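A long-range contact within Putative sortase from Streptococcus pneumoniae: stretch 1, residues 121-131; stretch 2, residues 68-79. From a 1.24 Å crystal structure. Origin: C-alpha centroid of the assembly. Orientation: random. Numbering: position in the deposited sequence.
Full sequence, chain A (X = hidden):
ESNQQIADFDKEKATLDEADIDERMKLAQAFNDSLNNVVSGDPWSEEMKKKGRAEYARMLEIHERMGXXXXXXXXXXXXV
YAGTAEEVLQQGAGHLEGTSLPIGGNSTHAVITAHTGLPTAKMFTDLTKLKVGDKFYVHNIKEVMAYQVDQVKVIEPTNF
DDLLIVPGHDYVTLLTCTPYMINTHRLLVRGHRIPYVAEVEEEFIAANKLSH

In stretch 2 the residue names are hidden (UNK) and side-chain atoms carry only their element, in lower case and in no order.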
# COMPACT_ATOMS: atom_id res chain seq x y z
N ALA A 121 15.40 -9.25 4.27
CA ALA A 121 14.94 -7.88 4.32
C ALA A 121 13.80 -7.79 5.32
O ALA A 121 12.93 -8.67 5.37
CB ALA A 121 14.46 -7.43 2.96
N LYS A 122 13.81 -6.74 6.12
CA LYS A 122 12.84 -6.65 7.20
C LYS A 122 11.41 -6.40 6.71
O LYS A 122 10.46 -6.85 7.35
CB LYS A 122 13.26 -5.64 8.27
CG LYS A 122 13.35 -4.21 7.77
CD LYS A 122 13.93 -3.29 8.84
CE LYS A 122 13.60 -1.84 8.51
NZ LYS A 122 14.19 -0.91 9.51
N MET A 123 11.25 -5.74 5.57
CA MET A 123 9.92 -5.45 5.03
C MET A 123 8.99 -4.94 6.14
O MET A 123 9.30 -3.93 6.76
CB MET A 123 9.35 -6.66 4.27
CG MET A 123 10.23 -7.15 3.11
SD MET A 123 10.57 -5.86 1.90
CE MET A 123 11.25 -6.87 0.58
N PHE A 124 7.88 -5.64 6.39
CA PHE A 124 6.90 -5.21 7.41
C PHE A 124 7.03 -6.00 8.73
O PHE A 124 6.11 -6.05 9.54
CB PHE A 124 5.46 -5.35 6.89
CG PHE A 124 4.96 -4.18 6.06
CD1 PHE A 124 5.71 -3.03 5.82
CD2 PHE A 124 3.68 -4.24 5.53
CE1 PHE A 124 5.19 -1.99 5.05
CE2 PHE A 124 3.15 -3.22 4.77
CZ PHE A 124 3.89 -2.09 4.53
N THR A 125 8.19 -6.61 8.97
CA THR A 125 8.36 -7.40 10.20
C THR A 125 8.00 -6.62 11.46
O THR A 125 7.41 -7.18 12.39
CB THR A 125 9.79 -7.94 10.31
OG1 THR A 125 10.00 -8.89 9.26
CG2 THR A 125 10.02 -8.63 11.67
N ASP A 126 8.38 -5.35 11.51
CA ASP A 126 8.15 -4.55 12.72
C ASP A 126 6.77 -3.90 12.79
O ASP A 126 6.51 -3.06 13.65
CB ASP A 126 9.25 -3.50 12.89
CG ASP A 126 10.58 -4.10 13.34
OD1 ASP A 126 10.60 -5.20 13.94
OD2 ASP A 126 11.62 -3.46 13.08
N LEU A 127 5.86 -4.30 11.91
CA LEU A 127 4.49 -3.77 11.98
C LEU A 127 3.86 -4.05 13.34
O LEU A 127 3.01 -3.28 13.79
CB LEU A 127 3.62 -4.38 10.88
CG LEU A 127 2.82 -3.41 10.02
CD1 LEU A 127 3.67 -2.30 9.38
CD2 LEU A 127 2.04 -4.17 8.96
N THR A 128 4.28 -5.13 14.00
CA THR A 128 3.74 -5.47 15.32
C THR A 128 4.12 -4.45 16.39
O THR A 128 3.54 -4.47 17.48
CB THR A 128 4.23 -6.85 15.80
OG1 THR A 128 5.67 -6.89 15.75
CG2 THR A 128 3.64 -7.96 14.93
N LYS A 129 5.10 -3.61 16.10
CA LYS A 129 5.51 -2.57 17.04
C LYS A 129 4.63 -1.33 16.96
O LYS A 129 4.67 -0.48 17.85
CB LYS A 129 6.97 -2.14 16.80
CG LYS A 129 7.98 -3.24 17.10
CD LYS A 129 9.43 -2.79 16.86
CE LYS A 129 9.86 -1.70 17.82
NZ LYS A 129 11.30 -1.35 17.60
N LEU A 130 3.87 -1.18 15.88
CA LEU A 130 3.07 0.02 15.68
C LEU A 130 1.92 0.10 16.66
O LEU A 130 1.27 -0.90 16.98
CB LEU A 130 2.54 0.08 14.25
CG LEU A 130 3.62 0.24 13.19
CD1 LEU A 130 2.96 0.30 11.82
CD2 LEU A 130 4.50 1.47 13.46
N LYS A 131 1.67 1.32 17.11
CA LYS A 131 0.63 1.60 18.09
C LYS A 131 -0.40 2.54 17.49
O LYS A 131 -0.07 3.35 16.61
CB LYS A 131 1.22 2.27 19.33
CG LYS A 131 2.22 1.38 20.06
CD LYS A 131 2.70 2.03 21.35
CE LYS A 131 1.63 1.96 22.43
NZ LYS A 131 2.12 2.43 23.77
N UNK A 68 5.93 5.09 -2.45
CA UNK A 68 6.52 4.38 -1.32
C UNK A 68 5.74 4.64 -0.05
O UNK A 68 5.00 5.62 0.06
n UNK A 68 8.96 6.69 -0.04
c UNK A 68 8.03 4.62 -1.14
c UNK A 68 8.48 6.05 -1.16
c UNK A 68 9.33 7.92 -0.36
n UNK A 68 9.15 8.08 -1.66
c UNK A 68 8.63 6.92 -2.19
N UNK A 69 5.88 3.70 0.88
CA UNK A 69 5.26 3.81 2.19
C UNK A 69 6.34 4.00 3.23
O UNK A 69 7.26 3.17 3.36
c UNK A 69 4.37 2.57 2.51
c UNK A 69 5.15 1.26 2.41
c UNK A 69 3.68 2.73 3.86
N UNK A 70 6.23 5.09 3.97
CA UNK A 70 7.24 5.52 4.93
C UNK A 70 6.65 5.43 6.34
O UNK A 70 5.59 6.03 6.61
o UNK A 70 8.21 9.66 4.64
c UNK A 70 8.97 8.99 5.38
c UNK A 70 7.65 6.96 4.61
o UNK A 70 9.91 9.49 6.03
c UNK A 70 8.75 7.49 5.52
N UNK A 71 7.31 4.70 7.22
CA UNK A 71 6.82 4.55 8.59
C UNK A 71 7.98 4.90 9.51
O UNK A 71 8.76 4.03 9.93
c UNK A 71 5.51 3.12 10.18
c UNK A 71 5.16 1.08 7.85
c UNK A 71 6.31 3.13 8.88
c UNK A 71 5.51 2.55 7.70
N UNK A 72 8.15 6.19 9.80
CA UNK A 72 9.37 6.64 10.47
C UNK A 72 9.64 5.96 11.81
O UNK A 72 10.79 5.68 12.14
c UNK A 72 9.12 8.15 10.65
c UNK A 72 8.27 8.51 9.49
c UNK A 72 7.35 7.33 9.31
N UNK A 73 8.60 5.67 12.59
CA UNK A 73 8.82 5.19 13.94
C UNK A 73 9.48 3.80 13.96
O UNK A 73 10.12 3.44 14.94
c UNK A 73 7.51 5.26 14.77
c UNK A 73 7.78 5.11 16.26
c UNK A 73 6.49 4.24 14.27
N UNK A 74 9.32 3.03 12.89
CA UNK A 74 10.01 1.74 12.77
C UNK A 74 11.01 1.72 11.61
O UNK A 74 11.45 0.66 11.16
c UNK A 74 9.02 0.56 12.62
c UNK A 74 8.03 0.79 11.48
c UNK A 74 8.29 0.33 13.95
c UNK A 74 7.19 -0.44 11.15
N UNK A 75 11.43 2.90 11.16
CA UNK A 75 12.49 3.00 10.16
C UNK A 75 12.19 2.21 8.90
O UNK A 75 13.08 1.54 8.35
c UNK A 75 14.20 3.35 11.98
c UNK A 75 13.83 2.56 10.76
o UNK A 75 14.40 2.75 13.06
o UNK A 75 14.24 4.59 11.87
N UNK A 76 10.95 2.30 8.43
CA UNK A 76 10.56 1.63 7.20
C UNK A 76 10.35 2.65 6.08
O UNK A 76 9.76 3.71 6.30
c UNK A 76 9.51 -0.37 8.28
c UNK A 76 9.25 0.83 7.41
c UNK A 76 8.65 0.42 6.08
N UNK A 77 10.89 2.37 4.90
CA UNK A 77 10.54 3.14 3.72
C UNK A 77 10.63 2.16 2.56
O UNK A 77 11.73 1.77 2.15
o UNK A 77 11.45 6.51 2.52
c UNK A 77 11.46 4.34 3.52
c UNK A 77 10.82 5.45 2.67
o UNK A 77 9.69 5.26 2.16
N UNK A 78 9.48 1.71 2.08
CA UNK A 78 9.44 0.66 1.06
C UNK A 78 8.80 1.15 -0.22
O UNK A 78 7.76 1.79 -0.18
c UNK A 78 8.63 -0.54 1.55
c UNK A 78 8.22 -2.51 2.96
c UNK A 78 9.24 -1.44 2.62
c UNK A 78 10.54 -2.05 2.12
N UNK A 79 9.41 0.81 -1.36
CA UNK A 79 8.73 1.10 -2.62
C UNK A 79 7.48 0.23 -2.75
O UNK A 79 7.45 -0.90 -2.23
c UNK A 79 9.76 0.69 -3.67
c UNK A 79 10.62 0.00 -1.54
c UNK A 79 10.58 -0.37 -3.00
O HOH W 1 11.54 -2.01 10.81

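Position 68 carries one carbon followed by a five-membered ring of three carbons and two nitrogens, which is the imidazole of a histidine. The ring lies far from stretch 1, and one of its nitrogens donates to a side-chain oxygen of position 77; this is His68. Position 69 has three side-chain carbons, one bearing the other two, and one of the tips sits at the edge of the Phe124 ring. It is Val69, with CG1 4.2 Å from Phe124 CZ.

At position 70 three carbons run in a chain and the third bears two oxygens, a carboxylate out of reach of stretch 1: Glu70. Position 71 has four carbons forked at the first, with one arm two carbons long that ends near Leu127 and the Phe124 ring and a short arm against Leu130; it is Ile71. Its CD1 lies 4.0 Å from Leu127 CD1 and 4.2 Å from Phe124 CE1, while its CG2 is 3.8 Å from Leu130 CD2.

Position 72 touches nothing on stretch 1; its three carbons close a ring onto its own backbone nitrogen, so it is Pro72. Position 73 is again one carbon carrying two, one of them against Leu130 at the exposed margin of the contact, and is Val73; its CG1 approaches Leu130 CD2 to 3.5 Å.

Position 74 repeats the four-carbon fork, its longer arm reaching the backbone of Asp126 and its short arm meeting Lys129 and Leu130; it is Ile74, the residue most extensively covered by stretch 1. Its CD1 lies 3.7 Å from Asp126 O, and its CG2 is 4.0 Å from both Lys129 CB and Leu130 CD2. Position 75 has two carbons, the second carrying two oxygens, and meets the end of Lys122; it is Asp75. Its hydrogen bond with Lys122 uses the main chain: Lys122 NZ donates to Asp75 O at 2.9 Å.

Position 76 has three carbons, one bearing two, with one tip at the edge of the Phe124 ring, near its plane, and the other near the backbone of Met123; it is Val76, whose CG2 is 3.9 Å from Met123 O. Position 77, two carbons ending in two oxygens, does not reach stretch 1; it is Asp77, and its OD1 accepts the bond from His68 ND1 at 2.7 Å. Position 78 has four carbons forked at the second, one tip against the Phe124 ring and the other against Met123 SD; it is Leu78, with CD1 3.7 Å from Phe124 CE1 and CD2 3.8 Å from Met123 SD. Position 79, three carbons cyclized onto the backbone nitrogen, is Pro79, beyond contact.

The two strands of stretch 2 pair through backbone hydrogen bonds between Val69 and Leu78 and between Ile71 and Val76, and these four side chains gather around Phe124. The type II' turn from Lys122 to Thr125 includes Phe124, and Leu127 and Leu130 extend the apolar packing to Ile71 and Ile74. Polar links lie alongside: the long Lys122 side chain reaches Asp75 O, and one water donates to both Ile74 O and Asp126 OD2, each at 2.7 Å. Packing thus supplies most of the contact, with a single direct hydrogen bond between the stretches.

Stretch 2 68-79: HVEIPVIDVDLP
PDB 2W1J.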